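Alpha-1,4-endofucoidanase (Mariniflexile fucanivorans, PDB 6DNS) cleaves alpha-1,4-fucosidic linkages inside fucoidan chains as a retaining glycoside hydrolase of family 107, and carries several bound calcium ions. Local coordinates at residues Pro116-Ala121 / Pro166-Arg171; Thr428-Ile433 / Val511-Ile516. All coordinates share one frame; numbering follows the deposited sequence.

Interaction 1. Residues Pro116-Ala121 / Pro166-Arg171; sequences PINLVA and PDVSAR
Asn-118 and Asp-167 are joined by two hydrogen bonds, one to the backbone and one to the carboxylate. Asn-118 OD1 accepts the backbone N-H of Asp-167 at 2.8 Å (N-H...O angle 154°), from a donor somewhat tilted from the carbonyl plane. Asn-118 ND2 donates to Asp-167 OD1 over a longer 3.2 Å, meeting that oxygen on its anti side; the oxygen is tilted out of the amide plane, and amide and carboxylate planes are 37° apart. A primary amide suits this place because it offers an acceptor and a donor on the same carbon, and asparagine also tolerates the left-handed backbone conformation found here. With CB already directed at the other segment, CG anti to the carbonyl carbon (chi1 -66°) carries the amide to the residue just before helix 168-176.

The guanidinium of Arg-171, one helical turn on, lies with one face over Asn-118 CG, NH2 coming within 3.8 Å of Asn-118 CB. Its charge has several partners: Arg-171 NH1 is 3.3 Å from Asp-167 OD1, a purely electrostatic pairing because the oxygen sits well out of the guanidinium plane, while Asp-109 makes a salt bridge to NH1 and the carbonyl of Leu-105 accepts from NH2.

Apolar groups pack beside this polar centre. Val-120 and Val-168, whose beta-branched methyls stay close to the backbone, meet tip to tip, CG2 of Val-120 lying 3.7 Å from CG1 of Val-168. Ile-117 CG2 rests 3.9 Å from Pro-166 CD; having no N-H, the proline lies against Asn-118 OD1 without offering it a bond. The two hydrogen bonds to Asp-167 thus help fix the rotation of a buried amide, and the nearby arginine probably favours the ionised form of that aspartate.

Interaction 2. Residues Thr428-Ile433 / Val511-Ile516; sequences TILPAI and VKLEVI
Ile-433 joins the two segments through its backbone: its N donates to Glu-514 O at 2.8 Å with an almost straight N-H...O angle of 174°, and its O accepts from Ile-516 N at 2.9 Å. Bonds to the residues flanking Val-515 mark a single parallel bridge, in keeping with end-to-end directions only 33° apart. Such pairing of an early segment with the chain just beyond strand 506-513 is consistent with the Ig-like fold assigned to this region.

The tight part is apolar. Leu-430 CD1 touches both Val-511 CG2 (3.8 Å) and Leu-513 CG (3.9 Å), while its CB lies against the carbonyl O of Lys-512. With chi1 at -99°, off the usual staggered values, Leu-513 places CD2 near Pro-431 O and Ile-433 CG1 (3.8 Å from the latter); the Leu-513 and Ile-433 side chains cross at about a right angle. Long, flexible leucines suit this filling, and Phe-496 and Tyr-439 from neighbouring strands extend it into the domain core. An alanine in place of Leu-430 would probably open a gap beside Val-511 and Leu-513 and leave both without the methyl packed against them.

The other side is looser. Lys-512 and Glu-514 have charged ends suited to solvent, and their side chains stay more than 5 Å from the first segment. Near Thr-428 the backbones have drawn apart, so a water fills in: it donates to Thr-428 O at 2.7 Å and accepts from Lys-512 N at 2.8 Å. At the far end, small Ala-432 merely brushes Ile-516, CB to CD1 4.1 Å.

Direct backbone bonds at one end and a water bridge at the other therefore satisfy several backbone polar atoms along the seam, and Tyr-439 OH serves Pro-431 O, leaving the side chains between to hold it by close apolar packing.

From the N terminus the chain first runs through the region around the parallel sheet, probably the catalytic domain, where interaction 1 closes a loop of 44 residues: it brings the segment between helices 100-104 and 129-139 against the start of helix 168-176, after strand 143-149 has been laid down. Much later, interaction 2 closes a loop of 77 residues, largely strands and without helix, tying the loop before strand 439-444 to strand 506-513 and the chain just after it, within the putative Ig-like region. The loops neither nest nor cross; they follow in series. Their centres lie about 41 Å apart on opposite sides of the chain's centre, so each joins parts within its own region.

Interaction 1. Residues Pro116-Ala121 / Pro166-Arg171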
loop_
_atom_site.group_PDB
_atom_site.type_symbol
_atom_site.label_atom_id
_atom_site.label_comp_id
_atom_site.label_asym_id
_atom_site.label_seq_id
_atom_site.Cartn_x
_atom_site.Cartn_y
_atom_site.Cartn_z
ATOM N N PRO A 116 23.141 10.692 2.064
ATOM C CA PRO A 116 22.519 11.568 1.056
ATOM C C PRO A 116 21.757 12.775 1.621
ATOM O O PRO A 116 21.258 12.724 2.747
ATOM C CB PRO A 116 21.545 10.633 0.322
ATOM C CG PRO A 116 22.050 9.260 0.582
ATOM C CD PRO A 116 22.638 9.307 1.958
ATOM N N ILE A 117 21.720 13.853 0.836
ATOM C CA ILE A 117 20.905 15.048 1.102
ATOM C C ILE A 117 20.301 15.475 -0.238
ATOM O O ILE A 117 20.960 15.353 -1.264
ATOM C CB ILE A 117 21.749 16.205 1.700
ATOM C CG1 ILE A 117 22.378 15.806 3.049
ATOM C CG2 ILE A 117 20.917 17.475 1.869
ATOM C CD1 ILE A 117 21.399 15.604 4.191
ATOM N N ASN A 118 19.058 15.964 -0.217
ATOM C CA ASN A 118 18.248 16.245 -1.431
ATOM C C ASN A 118 17.784 14.993 -2.201
ATOM O O ASN A 118 17.295 15.108 -3.332
ATOM C CB ASN A 118 18.942 17.242 -2.390
ATOM C CG ASN A 118 19.071 18.631 -1.800
ATOM O OD1 ASN A 118 18.070 19.275 -1.482
ATOM N ND2 ASN A 118 20.302 19.113 -1.678
ATOM N N LEU A 119 17.904 13.812 -1.590
ATOM C CA LEU A 119 17.384 12.576 -2.168
ATOM C C LEU A 119 16.026 12.329 -1.522
ATOM O O LEU A 119 15.951 11.935 -0.356
ATOM C CB LEU A 119 18.344 11.408 -1.913
ATOM C CG LEU A 119 17.935 10.014 -2.401
ATOM C CD1 LEU A 119 17.756 9.991 -3.913
ATOM C CD2 LEU A 119 18.966 8.982 -1.970
ATOM N N VAL A 120 14.960 12.580 -2.283
ATOM C CA VAL A 120 13.578 12.466 -1.787
ATOM C C VAL A 120 12.827 11.304 -2.458
ATOM O O VAL A 120 11.611 11.363 -2.653
ATOM C CB VAL A 120 12.810 13.803 -1.951
ATOM C CG1 VAL A 120 13.414 14.867 -1.045
ATOM C CG2 VAL A 120 12.783 14.264 -3.404
ATOM N N ALA A 121 13.567 10.252 -2.798
ATOM C CA ALA A 121 13.000 9.026 -3.348
ATOM C C ALA A 121 14.031 7.903 -3.227
ATOM O O ALA A 121 15.233 8.179 -3.164
ATOM C CB ALA A 121 12.601 9.225 -4.803
ATOM N N PRO A 166 16.833 20.564 1.106
ATOM C CA PRO A 166 16.609 22.014 0.968
ATOM C C PRO A 166 16.406 22.535 -0.459
ATOM O O PRO A 166 15.654 23.491 -0.650
ATOM C CB PRO A 166 17.882 22.619 1.574
ATOM C CG PRO A 166 18.924 21.579 1.357
ATOM C CD PRO A 166 18.211 20.274 1.552
ATOM N N ASP A 167 17.068 21.917 -1.434
ATOM C CA ASP A 167 17.086 22.409 -2.816
ATOM C C ASP A 167 16.115 21.690 -3.762
ATOM O O ASP A 167 16.061 22.018 -4.947
ATOM C CB ASP A 167 18.510 22.298 -3.370
ATOM C CG ASP A 167 19.534 22.986 -2.483
ATOM O OD1 ASP A 167 20.469 22.303 -2.012
ATOM O OD2 ASP A 167 19.390 24.204 -2.243
ATOM N N VAL A 168 15.335 20.739 -3.242
ATOM C CA VAL A 168 14.506 19.861 -4.078
ATOM C C VAL A 168 13.350 20.608 -4.746
ATOM O O VAL A 168 13.112 20.430 -5.945
ATOM C CB VAL A 168 13.964 18.656 -3.269
ATOM C CG1 VAL A 168 12.943 17.857 -4.072
ATOM C CG2 VAL A 168 15.117 17.757 -2.841
ATOM N N SER A 169 12.638 21.424 -3.971
ATOM C CA SER A 169 11.510 22.206 -4.492
ATOM C C SER A 169 11.932 23.160 -5.610
ATOM O O SER A 169 11.225 23.293 -6.612
ATOM C CB SER A 169 10.825 22.984 -3.366
ATOM O OG SER A 169 10.238 22.098 -2.429
ATOM N N ALA A 170 13.084 23.805 -5.432
ATOM C CA ALA A 170 13.655 24.699 -6.443
ATOM C C ALA A 170 14.124 23.947 -7.694
ATOM O O ALA A 170 13.888 24.404 -8.814
ATOM C CB ALA A 170 14.804 25.500 -5.849
ATOM N N ARG A 171 14.787 22.806 -7.497
ATOM C CA ARG A 171 15.273 21.975 -8.614
ATOM C C ARG A 171 14.141 21.346 -9.438
ATOM O O ARG A 171 14.275 21.192 -10.657
ATOM C CB ARG A 171 16.226 20.882 -8.115
ATOM C CG ARG A 171 17.596 21.402 -7.698
ATOM C CD ARG A 171 18.421 20.328 -7.004
ATOM N NE ARG A 171 19.518 20.887 -6.213
ATOM C CZ ARG A 171 20.401 20.171 -5.511
ATOM N NH1 ARG A 171 21.355 20.795 -4.825
ATOM N NH2 ARG A 171 20.344 18.839 -5.487
#

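Interaction 2. Residues Thr428-Ile433 / Val511-Ile516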
loop_
_atom_site.group_PDB
_atom_site.type_symbol
_atom_site.label_atom_id
_atom_site.label_comp_id
_atom_site.label_asym_id
_atom_site.label_seq_id
_atom_site.Cartn_x
_atom_site.Cartn_y
_atom_site.Cartn_z
ATOM N N THR A 428 -8.927 -14.049 -2.663
ATOM C CA THR A 428 -8.363 -15.316 -2.203
ATOM C C THR A 428 -7.244 -15.670 -3.182
ATOM O O THR A 428 -7.513 -15.970 -4.349
ATOM C CB THR A 428 -9.421 -16.439 -2.177
ATOM O OG1 THR A 428 -10.452 -16.108 -1.238
ATOM C CG2 THR A 428 -8.797 -17.781 -1.780
ATOM N N ILE A 429 -6.001 -15.621 -2.704
ATOM C CA ILE A 429 -4.821 -15.825 -3.544
ATOM C C ILE A 429 -4.334 -17.268 -3.451
ATOM O O ILE A 429 -3.932 -17.725 -2.378
ATOM C CB ILE A 429 -3.659 -14.889 -3.135
ATOM C CG1 ILE A 429 -4.126 -13.427 -3.054
ATOM C CG2 ILE A 429 -2.476 -15.038 -4.093
ATOM C CD1 ILE A 429 -4.687 -12.850 -4.343
ATOM N N LEU A 430 -4.373 -17.975 -4.578
ATOM C CA LEU A 430 -3.804 -19.314 -4.682
ATOM C C LEU A 430 -2.322 -19.189 -5.045
ATOM O O LEU A 430 -1.955 -18.285 -5.800
ATOM C CB LEU A 430 -4.540 -20.129 -5.747
ATOM C CG LEU A 430 -6.056 -20.274 -5.584
ATOM C CD1 LEU A 430 -6.638 -21.042 -6.760
ATOM C CD2 LEU A 430 -6.410 -20.956 -4.270
ATOM N N PRO A 431 -1.459 -20.081 -4.502
ATOM C CA PRO A 431 -0.048 -20.119 -4.915
ATOM C C PRO A 431 0.156 -20.362 -6.411
ATOM O O PRO A 431 -0.735 -20.884 -7.083
ATOM C CB PRO A 431 0.521 -21.296 -4.114
ATOM C CG PRO A 431 -0.322 -21.357 -2.894
ATOM C CD PRO A 431 -1.698 -20.929 -3.316
ATOM N N ALA A 432 1.326 -19.980 -6.912
ATOM C CA ALA A 432 1.659 -20.143 -8.329
ATOM C C ALA A 432 1.868 -21.615 -8.686
ATOM O O ALA A 432 2.260 -22.419 -7.835
ATOM C CB ALA A 432 2.902 -19.335 -8.675
ATOM N N ILE A 433 1.608 -21.949 -9.952
ATOM C CA ILE A 433 1.814 -23.303 -10.473
ATOM C C ILE A 433 3.299 -23.448 -10.794
ATOM O O ILE A 433 3.862 -22.622 -11.516
ATOM C CB ILE A 433 0.996 -23.584 -11.766
ATOM C CG1 ILE A 433 -0.499 -23.283 -11.575
ATOM C CG2 ILE A 433 1.159 -25.035 -12.220
ATOM C CD1 ILE A 433 -1.302 -23.385 -12.856
ATOM N N VAL A 511 -11.139 -17.119 -8.227
ATOM C CA VAL A 511 -9.716 -17.310 -7.938
ATOM C C VAL A 511 -8.924 -17.472 -9.230
ATOM O O VAL A 511 -9.485 -17.830 -10.268
ATOM C CB VAL A 511 -9.468 -18.526 -7.010
ATOM C CG1 VAL A 511 -10.003 -18.241 -5.616
ATOM C CG2 VAL A 511 -10.090 -19.802 -7.570
ATOM N N LYS A 512 -7.623 -17.204 -9.147
ATOM C CA LYS A 512 -6.716 -17.275 -10.290
ATOM C C LYS A 512 -5.585 -18.259 -10.010
ATOM O O LYS A 512 -5.127 -18.382 -8.871
ATOM C CB LYS A 512 -6.124 -15.895 -10.596
ATOM C CG LYS A 512 -7.147 -14.826 -10.967
ATOM C CD LYS A 512 -7.634 -14.027 -9.759
ATOM C CE LYS A 512 -8.522 -12.862 -10.177
ATOM N NZ LYS A 512 -8.996 -12.066 -9.011
ATOM N N LEU A 513 -5.152 -18.959 -11.059
ATOM C CA LEU A 513 -3.982 -19.835 -11.012
ATOM C C LEU A 513 -3.056 -19.479 -12.169
ATOM O O LEU A 513 -3.429 -19.640 -13.333
ATOM C CB LEU A 513 -4.398 -21.310 -11.105
ATOM C CG LEU A 513 -4.498 -22.114 -9.806
ATOM C CD1 LEU A 513 -5.006 -23.518 -10.104
ATOM C CD2 LEU A 513 -3.163 -22.178 -9.076
ATOM N N GLU A 514 -1.859 -18.994 -11.839
ATOM C CA GLU A 514 -0.868 -18.581 -12.830
ATOM C C GLU A 514 0.385 -19.441 -12.724
ATOM O O GLU A 514 0.762 -19.862 -11.628
ATOM C CB GLU A 514 -0.490 -17.115 -12.618
ATOM C CG GLU A 514 -1.671 -16.155 -12.648
ATOM C CD GLU A 514 -1.254 -14.693 -12.670
ATOM O OE1 GLU A 514 -0.077 -14.386 -12.378
ATOM O OE2 GLU A 514 -2.114 -13.844 -12.983
ATOM N N VAL A 515 1.028 -19.686 -13.864
ATOM C CA VAL A 515 2.283 -20.440 -13.910
ATOM C C VAL A 515 3.435 -19.515 -13.527
ATOM O O VAL A 515 3.455 -18.344 -13.917
ATOM C CB VAL A 515 2.520 -21.070 -15.304
ATOM C CG1 VAL A 515 3.866 -21.792 -15.365
ATOM C CG2 VAL A 515 1.381 -22.026 -15.642
ATOM N N ILE A 516 4.381 -20.049 -12.753
ATOM C CA ILE A 516 5.532 -19.281 -12.263
ATOM C C ILE A 516 6.440 -18.815 -13.410
ATOM O O ILE A 516 6.668 -19.549 -14.374
ATOM C CB ILE A 516 6.353 -20.083 -11.210
ATOM C CG1 ILE A 516 7.359 -19.185 -10.466
ATOM C CG2 ILE A 516 7.079 -21.270 -11.841
ATOM C CD1 ILE A 516 6.732 -18.092 -9.623
HETATM O O HOH W 1 -6.931 -15.589 -6.957
#